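Local coordinates for protein iron-containing superoxide dismutase B2 (Trypanosoma brucei, PDB 3ESF) that probably catalyses the dismutation of superoxide to hydrogen peroxide and molecular oxygen, as an iron-dependent member of the iron/manganese superoxide dismutase family, at residues K18-E23 against W183-W188; C160-H165 against P176-T181. The protein carries 1 engineered substitution. All coordinates share one frame; numbering follows the deposited sequence.

Both contacts use helix 175-185, and interaction 2 is nested within the loop of chain that interaction 1 closes; their centres lie about 10 Å apart. Interaction 2 holds two of the four protein ligands of the iron, Asp-161 and His-165, whereas interaction 1 sits farther out, with the side chain of Ile-20 about 11 Å from the metal. The other two ligands, His-28 and His-76, come from the alpha-hairpin domain, so the site itself joins the two domains that interaction 1 also connects. Thr-181 links the contacts: its CG2 packs 3.4 Å from Lys-18 O and 3.8 Å from Ile-20 CG1.

Interaction 1: residues K18-E23 against W183-W188; sequences KGISKE and WNVVNW
Lys-18 reaches across to the end of helix 175-185 and meets Asn-184 and Val-185, joining the N-terminal alpha-hairpin domain of the iron/manganese superoxide dismutase fold to its C-terminal alpha/beta domain. The lysine chain curls past the carbonyl oxygen of Asn-184, its CD 3.7 Å from Asn-184 O, and then bends at its last torsion (chi4 -79°), which turns the ammonium group onto that carbonyl. NZ donates to Asn-184 O over 2.7 Å, lying in the carbonyl plane at a C=O...N angle of 154°. Gly-87 O takes a second, weak hydrogen bond from the same nitrogen.

At the root of the lysine the contact becomes apolar: CB rests on Val-185 CG1 at 3.6 Å. The valine places CG1 beside its backbone N (chi1 -64°), opposite the carbonyl carbon, while the other branch, CG2, faces the end of Ile-20 more loosely, 4.5 Å from CD1. Met-83 touches both Ile-20 and Val-185, so the apolar part of the contact continues into the loop after helix 64-81. The two segments bury 195 Å² in all, of which Lys-18 and Val-185 supply the larger shares.

The exposed side chain of Asn-184 adds water-mediated links. One water accepts from Lys-18 NZ and donates weakly to Asn-184 OD1; another donates to Lys-18 O at 2.8 Å and accepts from Asn-184 ND2 at 3.1 Å.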
ATOM      1  N   LYS A  18      14.109  20.545   2.788  1.00 21.79           N
ATOM      2  CA  LYS A  18      13.675  19.922   4.051  1.00 22.27           C
ATOM      3  C   LYS A  18      13.406  18.412   3.996  1.00 21.88           C
ATOM      4  O   LYS A  18      12.864  17.823   4.934  1.00 22.29           O
ATOM      5  CB  LYS A  18      12.470  20.652   4.653  1.00 23.28           C
ATOM      6  CG  LYS A  18      12.865  21.585   5.820  1.00 24.93           C
ATOM      7  CD  LYS A  18      11.937  22.770   5.946  1.00 28.06           C
ATOM      8  CE  LYS A  18      12.305  23.655   7.145  1.00 27.70           C
ATOM      9  NZ  LYS A  18      11.758  23.002   8.379  1.00 30.76           N
ATOM     10  N   GLY A  19      13.770  17.774   2.895  1.00 21.49           N
ATOM     11  CA  GLY A  19      13.762  16.317   2.868  1.00 21.01           C
ATOM     12  C   GLY A  19      12.707  15.641   2.018  1.00 21.05           C
ATOM     13  O   GLY A  19      12.521  14.433   2.112  1.00 21.22           O
ATOM     14  N   ILE A  20      12.009  16.399   1.173  1.00 20.90           N
ATOM     15  CA  ILE A  20      11.138  15.763   0.175  1.00 20.58           C
ATOM     16  C   ILE A  20      11.550  16.284  -1.208  1.00 19.95           C
ATOM     17  O   ILE A  20      11.300  17.424  -1.538  1.00 20.43           O
ATOM     18  CB  ILE A  20       9.587  15.896   0.494  1.00 20.34           C
ATOM     19  CG1 ILE A  20       9.254  15.378   1.907  1.00 21.33           C
ATOM     20  CG2 ILE A  20       8.775  15.083  -0.493  1.00 21.09           C
ATOM     21  CD1 ILE A  20       7.778  15.446   2.348  1.00 19.77           C
ATOM     22  N   SER A  21      12.184  15.434  -2.006  1.00 19.69           N
ATOM     23  CA  SER A  21      12.883  15.880  -3.208  1.00 19.50           C
ATOM     24  C   SER A  21      11.931  16.270  -4.338  1.00 19.54           C
ATOM     25  O   SER A  21      10.757  15.843  -4.390  1.00 19.36           O
ATOM     26  CB  SER A  21      13.832  14.776  -3.693  1.00 19.62           C
ATOM     27  OG  SER A  21      13.106  13.695  -4.286  1.00 18.80           O
ATOM     28  N   LYS A  22      12.466  17.047  -5.268  1.00 19.34           N
ATOM     29  CA  LYS A  22      11.774  17.374  -6.481  1.00 19.29           C
ATOM     30  C   LYS A  22      11.251  16.111  -7.185  1.00 19.54           C
ATOM     31  O   LYS A  22      10.094  16.084  -7.585  1.00 18.77           O
ATOM     32  CB  LYS A  22      12.695  18.189  -7.400  1.00 19.55           C
ATOM     33  CG  LYS A  22      11.979  18.900  -8.510  1.00 19.55           C
ATOM     34  CD  LYS A  22      12.979  19.485  -9.505  1.00 20.49           C
ATOM     35  CE  LYS A  22      12.347  19.606 -10.886  1.00 22.02           C
ATOM     36  NZ  LYS A  22      13.069  20.593 -11.748  1.00 22.28           N
ATOM     37  N   GLU A  23      12.099  15.083  -7.318  1.00 19.74           N
ATOM     38  CA  GLU A  23      11.681  13.821  -7.938  1.00 20.71           C
ATOM     39  C   GLU A  23      10.548  13.098  -7.201  1.00 19.61           C
ATOM     40  O   GLU A  23       9.605  12.654  -7.832  1.00 19.54           O
ATOM     41  CB  GLU A  23      12.858  12.875  -8.231  1.00 21.20           C
ATOM     42  CG  GLU A  23      12.427  11.650  -9.082  1.00 22.82           C
ATOM     43  CD  GLU A  23      13.551  10.651  -9.334  1.00 24.19           C
ATOM     44  OE1 GLU A  23      14.346  10.381  -8.403  1.00 28.10           O
ATOM     45  OE2 GLU A  23      13.632  10.133 -10.475  1.00 30.72           O
ATOM     46  N   TRP A 183       7.516  15.859  10.275  1.00 19.64           N
ATOM     47  CA  TRP A 183       7.586  16.801  11.418  1.00 19.49           C
ATOM     48  C   TRP A 183       8.403  18.068  11.158  1.00 19.63           C
ATOM     49  O   TRP A 183       8.215  19.100  11.829  1.00 19.81           O
ATOM     50  CB  TRP A 183       8.119  16.079  12.638  1.00 19.05           C
ATOM     51  CG  TRP A 183       7.163  15.074  13.197  1.00 18.46           C
ATOM     52  CD1 TRP A 183       7.400  13.748  13.395  1.00 17.68           C
ATOM     53  CD2 TRP A 183       5.824  15.319  13.645  1.00 18.56           C
ATOM     54  NE1 TRP A 183       6.290  13.142  13.933  1.00 17.45           N
ATOM     55  CE2 TRP A 183       5.302  14.082  14.092  1.00 18.75           C
ATOM     56  CE3 TRP A 183       5.011  16.469  13.709  1.00 19.26           C
ATOM     57  CZ2 TRP A 183       4.000  13.952  14.619  1.00 17.82           C
ATOM     58  CZ3 TRP A 183       3.710  16.341  14.219  1.00 20.93           C
ATOM     59  CH2 TRP A 183       3.219  15.077  14.669  1.00 18.44           C
ATOM     60  N   ASN A 184       9.307  18.002  10.180  1.00 19.52           N
ATOM     61  CA  ASN A 184      10.085  19.195   9.799  1.00 19.64           C
ATOM     62  C   ASN A 184       9.381  20.081   8.784  1.00 19.15           C
ATOM     63  O   ASN A 184       9.824  21.186   8.537  1.00 19.27           O
ATOM     64  CB  ASN A 184      11.482  18.807   9.280  1.00 19.74           C
ATOM     65  CG  ASN A 184      12.402  18.300  10.384  1.00 21.82           C
ATOM     66  OD1 ASN A 184      12.387  18.807  11.524  1.00 24.50           O
ATOM     67  ND2 ASN A 184      13.227  17.310  10.051  1.00 21.95           N
ATOM     68  N   VAL A 185       8.300  19.585   8.176  1.00 18.70           N
ATOM     69  CA  VAL A 185       7.574  20.351   7.135  1.00 18.69           C
ATOM     70  C   VAL A 185       6.115  20.606   7.523  1.00 18.95           C
ATOM     71  O   VAL A 185       5.411  21.355   6.847  1.00 18.47           O
ATOM     72  CB  VAL A 185       7.642  19.688   5.714  1.00 17.99           C
ATOM     73  CG1 VAL A 185       9.093  19.659   5.205  1.00 17.47           C
ATOM     74  CG2 VAL A 185       7.007  18.265   5.704  1.00 18.03           C
ATOM     75  N   VAL A 186       5.666  19.992   8.615  1.00 19.11           N
ATOM     76  CA  VAL A 186       4.267  20.137   9.037  1.00 19.12           C
ATOM     77  C   VAL A 186       3.850  21.635   9.070  1.00 19.07           C
ATOM     78  O   VAL A 186       4.526  22.478   9.669  1.00 18.40           O
ATOM     79  CB  VAL A 186       3.962  19.394  10.379  1.00 19.58           C
ATOM     80  CG1 VAL A 186       4.804  19.957  11.538  1.00 17.84           C
ATOM     81  CG2 VAL A 186       2.469  19.441  10.708  1.00 19.16           C
ATOM     82  N   ASN A 187       2.745  21.934   8.395  1.00 19.24           N
ATOM     83  CA  ASN A 187       2.271  23.304   8.199  1.00 18.93           C
ATOM     84  C   ASN A 187       1.217  23.687   9.247  1.00 19.19           C
ATOM     85  O   ASN A 187       0.031  23.384   9.074  1.00 18.59           O
ATOM     86  CB  ASN A 187       1.725  23.450   6.763  1.00 18.23           C
ATOM     87  CG  ASN A 187       1.369  24.877   6.396  1.00 17.55           C
ATOM     88  OD1 ASN A 187       1.571  25.785   7.172  1.00 16.78           O
ATOM     89  ND2 ASN A 187       0.836  25.072   5.200  1.00 18.29           N
ATOM     90  N   TRP A 188       1.664  24.358  10.318  1.00 19.35           N
ATOM     91  CA  TRP A 188       0.781  24.804  11.407  1.00 19.64           C
ATOM     92  C   TRP A 188      -0.141  25.976  11.025  1.00 20.38           C
ATOM     93  O   TRP A 188      -1.189  26.172  11.659  1.00 20.20           O
ATOM     94  CB  TRP A 188       1.578  25.122  12.688  1.00 19.41           C
ATOM     95  CG  TRP A 188       2.358  23.942  13.203  1.00 18.48           C
ATOM     96  CD1 TRP A 188       3.710  23.840  13.301  1.00 19.51           C
ATOM     97  CD2 TRP A 188       1.831  22.674  13.648  1.00 18.98           C
ATOM     98  NE1 TRP A 188       4.058  22.600  13.792  1.00 18.31           N
ATOM     99  CE2 TRP A 188       2.922  21.876  14.024  1.00 18.93           C
ATOM    100  CE3 TRP A 188       0.542  22.144  13.767  1.00 19.16           C
ATOM    101  CZ2 TRP A 188       2.765  20.570  14.513  1.00 20.44           C
ATOM    102  CZ3 TRP A 188       0.387  20.852  14.274  1.00 19.13           C
ATOM    103  CH2 TRP A 188       1.488  20.081  14.625  1.00 19.32           C
TER
HETATM  104  O   HOH W   1      13.787  16.358   7.166  1.00 21.51           O
HETATM  105  O   HOH W   2      12.168  22.222  10.847  1.00 34.65           O

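Interaction 2: residues C160-H165 against P176-T181; sequences CDVWEH and PAYVQT. With FE (Fe (III) ion), chain E.
Tyr-178, on helix 175-185, sends its ring across to the chain leaving strand 154-161 and meets Cys-160, Asp-161 and Val-162. The backbone bonds from Gln-180 N to Pro-176 O and from Thr-181 N to Ala-177 O keep this turn of the helix regular. The tyrosine holds CG anti to its backbone N (chi1 162°), which carries the ring out toward the strand end. Tyr-178 OH donates to Asp-161 O over 2.6 Å, in the carbonyl plane and at a C=O...O angle of 148°; the carbonyl oxygen in turn lies in the plane of the ring, at its edge. Tyr-79 OH is a further hydrogen-bond partner of this hydroxyl. Cys-160 SG approaches the ring obliquely, 3.7 Å from Tyr-178 CE2, a sulfur-aromatic contact, while Val-162 CG1 stands at the ring edge.

The hydroxyl bond to Asp-161 O ties the helix to the iron site of the superoxide dismutase fold, since Asp-161 binds the metal through OD2 at 2.0 Å. His-165 NE2, a water, His-28 and His-76 complete the coordination. The other carboxylate oxygen, Asp-161 OD1, accepts from Trp-163 N at 3.2 Å in an Asx turn, with the donor above the carboxylate plane.

Next along the helix, Val-179 packs on Ala-117 and Val-118 of helix 106-119, and Thr-181 OG1 hydrogen-bonds with Tyr-171 OH.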
ATOM      1  N   CYS A 160      -0.778  13.147   6.957  1.00 20.49           N
ATOM      2  CA  CYS A 160       0.436  12.612   6.351  1.00 20.83           C
ATOM      3  C   CYS A 160       0.108  11.323   5.558  1.00 20.40           C
ATOM      4  O   CYS A 160      -0.397  10.341   6.142  1.00 20.60           O
ATOM      5  CB  CYS A 160       1.471  12.321   7.451  1.00 20.61           C
ATOM      6  SG  CYS A 160       3.001  11.576   6.843  1.00 22.96           S
ATOM      7  N   ASP A 161       0.380  11.349   4.245  1.00 20.28           N
ATOM      8  CA  ASP A 161       0.236  10.192   3.350  1.00 20.46           C
ATOM      9  C   ASP A 161       1.270   9.166   3.742  1.00 20.63           C
ATOM     10  O   ASP A 161       2.453   9.504   3.818  1.00 21.16           O
ATOM     11  CB  ASP A 161       0.491  10.634   1.868  1.00 19.92           C
ATOM     12  CG  ASP A 161       0.065   9.608   0.844  1.00 21.29           C
ATOM     13  OD1 ASP A 161      -0.447   8.541   1.219  1.00 18.60           O
ATOM     14  OD2 ASP A 161       0.184   9.883  -0.393  1.00 22.65           O
ATOM     15  N   VAL A 162       0.843   7.927   4.010  1.00 20.45           N
ATOM     16  CA  VAL A 162       1.813   6.829   4.293  1.00 20.00           C
ATOM     17  C   VAL A 162       1.696   5.638   3.323  1.00 20.20           C
ATOM     18  O   VAL A 162       2.230   4.554   3.579  1.00 21.52           O
ATOM     19  CB  VAL A 162       1.811   6.373   5.772  1.00 19.79           C
ATOM     20  CG1 VAL A 162       2.140   7.527   6.682  1.00 18.88           C
ATOM     21  CG2 VAL A 162       0.458   5.691   6.171  1.00 19.37           C
ATOM     22  N   TRP A 163       0.984   5.823   2.204  1.00 19.41           N
ATOM     23  CA  TRP A 163       1.178   4.939   1.052  1.00 19.36           C
ATOM     24  C   TRP A 163       2.673   4.972   0.714  1.00 19.38           C
ATOM     25  O   TRP A 163       3.299   6.044   0.774  1.00 20.23           O
ATOM     26  CB  TRP A 163       0.426   5.466  -0.180  1.00 18.53           C
ATOM     27  CG  TRP A 163      -1.072   5.264  -0.187  1.00 19.57           C
ATOM     28  CD1 TRP A 163      -1.991   5.703   0.753  1.00 18.46           C
ATOM     29  CD2 TRP A 163      -1.830   4.615  -1.217  1.00 18.58           C
ATOM     30  NE1 TRP A 163      -3.267   5.330   0.360  1.00 19.03           N
ATOM     31  CE2 TRP A 163      -3.194   4.663  -0.838  1.00 20.49           C
ATOM     32  CE3 TRP A 163      -1.484   3.998  -2.427  1.00 19.92           C
ATOM     33  CZ2 TRP A 163      -4.226   4.108  -1.637  1.00 19.51           C
ATOM     34  CZ3 TRP A 163      -2.494   3.441  -3.212  1.00 20.29           C
ATOM     35  CH2 TRP A 163      -3.858   3.521  -2.821  1.00 20.35           C
ATOM     36  N   GLU A 164       3.211   3.828   0.303  1.00 18.96           N
ATOM     37  CA  GLU A 164       4.611   3.686   0.019  1.00 19.23           C
ATOM     38  C   GLU A 164       5.116   4.658  -1.046  1.00 18.89           C
ATOM     39  O   GLU A 164       6.258   5.084  -0.963  1.00 17.51           O
ATOM     40  CB  GLU A 164       4.985   2.241  -0.310  1.00 18.92           C
ATOM     41  CG  GLU A 164       5.021   1.404   0.951  1.00 19.07           C
ATOM     42  CD  GLU A 164       5.151  -0.094   0.733  1.00 17.91           C
ATOM     43  OE1 GLU A 164       4.714  -0.621  -0.290  1.00 18.27           O
ATOM     44  OE2 GLU A 164       5.703  -0.771   1.612  1.00 20.60           O
ATOM     45  N   HIS A 165       4.267   4.987  -2.039  1.00 19.20           N
ATOM     46  CA  HIS A 165       4.663   5.937  -3.089  1.00 19.14           C
ATOM     47  C   HIS A 165       4.934   7.362  -2.593  1.00 19.47           C
ATOM     48  O   HIS A 165       5.609   8.131  -3.286  1.00 20.02           O
ATOM     49  CB  HIS A 165       3.660   5.957  -4.257  1.00 20.15           C
ATOM     50  CG  HIS A 165       2.340   6.580  -3.929  1.00 18.43           C
ATOM     51  ND1 HIS A 165       1.146   5.913  -4.094  1.00 18.56           N
ATOM     52  CD2 HIS A 165       2.022   7.803  -3.451  1.00 19.50           C
ATOM     53  CE1 HIS A 165       0.147   6.710  -3.761  1.00 18.26           C
ATOM     54  NE2 HIS A 165       0.657   7.856  -3.339  1.00 20.85           N
ATOM     55  N   PRO A 176       9.811   5.416   9.075  1.00 20.75           N
ATOM     56  CA  PRO A 176      10.130   6.255  10.241  1.00 20.45           C
ATOM     57  C   PRO A 176      10.916   7.560   9.910  1.00 20.40           C
ATOM     58  O   PRO A 176      10.578   8.620  10.456  1.00 19.96           O
ATOM     59  CB  PRO A 176      10.938   5.305  11.136  1.00 21.60           C
ATOM     60  CG  PRO A 176      10.377   3.892  10.773  1.00 19.90           C
ATOM     61  CD  PRO A 176      10.201   3.997   9.288  1.00 19.97           C
ATOM     62  N   ALA A 177      11.932   7.484   9.044  1.00 20.07           N
ATOM     63  CA  ALA A 177      12.712   8.673   8.650  1.00 19.75           C
ATOM     64  C   ALA A 177      11.848   9.638   7.840  1.00 19.38           C
ATOM     65  O   ALA A 177      11.997  10.841   7.963  1.00 19.45           O
ATOM     66  CB  ALA A 177      13.957   8.300   7.863  1.00 19.67           C
ATOM     67  N   TYR A 178      10.945   9.099   7.013  1.00 19.52           N
ATOM     68  CA  TYR A 178       9.971   9.934   6.286  1.00 19.17           C
ATOM     69  C   TYR A 178       9.094  10.704   7.279  1.00 19.09           C
ATOM     70  O   TYR A 178       8.885  11.912   7.120  1.00 19.08           O
ATOM     71  CB  TYR A 178       9.124   9.081   5.333  1.00 18.79           C
ATOM     72  CG  TYR A 178       7.819   9.694   4.847  1.00 18.79           C
ATOM     73  CD1 TYR A 178       7.811  10.836   4.025  1.00 20.38           C
ATOM     74  CD2 TYR A 178       6.589   9.097   5.168  1.00 18.11           C
ATOM     75  CE1 TYR A 178       6.612  11.403   3.573  1.00 20.55           C
ATOM     76  CE2 TYR A 178       5.380   9.644   4.721  1.00 18.71           C
ATOM     77  CZ  TYR A 178       5.403  10.791   3.912  1.00 20.06           C
ATOM     78  OH  TYR A 178       4.229  11.332   3.480  1.00 19.67           O
ATOM     79  N   VAL A 179       8.578   9.997   8.293  1.00 18.73           N
ATOM     80  CA  VAL A 179       7.699  10.635   9.274  1.00 19.33           C
ATOM     81  C   VAL A 179       8.431  11.731  10.073  1.00 19.59           C
ATOM     82  O   VAL A 179       7.849  12.797  10.386  1.00 19.78           O
ATOM     83  CB  VAL A 179       6.989   9.615  10.165  1.00 19.75           C
ATOM     84  CG1 VAL A 179       6.200  10.328  11.282  1.00 19.25           C
ATOM     85  CG2 VAL A 179       6.058   8.791   9.310  1.00 18.12           C
ATOM     86  N   GLN A 180       9.701  11.484  10.376  1.00 19.70           N
ATOM     87  CA  GLN A 180      10.547  12.506  11.008  1.00 20.52           C
ATOM     88  C   GLN A 180      10.689  13.746  10.102  1.00 20.07           C
ATOM     89  O   GLN A 180      10.566  14.885  10.556  1.00 19.82           O
ATOM     90  CB  GLN A 180      11.911  11.899  11.407  1.00 21.77           C
ATOM     91  CG  GLN A 180      11.874  11.024  12.703  1.00 25.34           C
ATOM     92  CD  GLN A 180      11.045  11.632  13.880  1.00 26.98           C
ATOM     93  OE1 GLN A 180      11.427  12.642  14.472  1.00 30.37           O
ATOM     94  NE2 GLN A 180       9.911  11.008  14.198  1.00 24.50           N
ATOM     95  N   THR A 181      10.900  13.514   8.807  1.00 19.44           N
ATOM     96  CA  THR A 181      10.839  14.594   7.820  1.00 19.48           C
ATOM     97  C   THR A 181       9.472  15.316   7.781  1.00 19.18           C
ATOM     98  O   THR A 181       9.439  16.543   7.719  1.00 19.29           O
ATOM     99  CB  THR A 181      11.274  14.068   6.436  1.00 19.27           C
ATOM    100  OG1 THR A 181      12.687  13.820   6.496  1.00 18.80           O
ATOM    101  CG2 THR A 181      10.924  15.057   5.319  1.00 18.45           C
TER
HETATM  102 FE    FE E 198      -0.207   9.467  -2.274  1.00 21.69          FE
HETATM  103  O   HOH W   3      -1.669   8.146  -1.444  1.00 20.31           O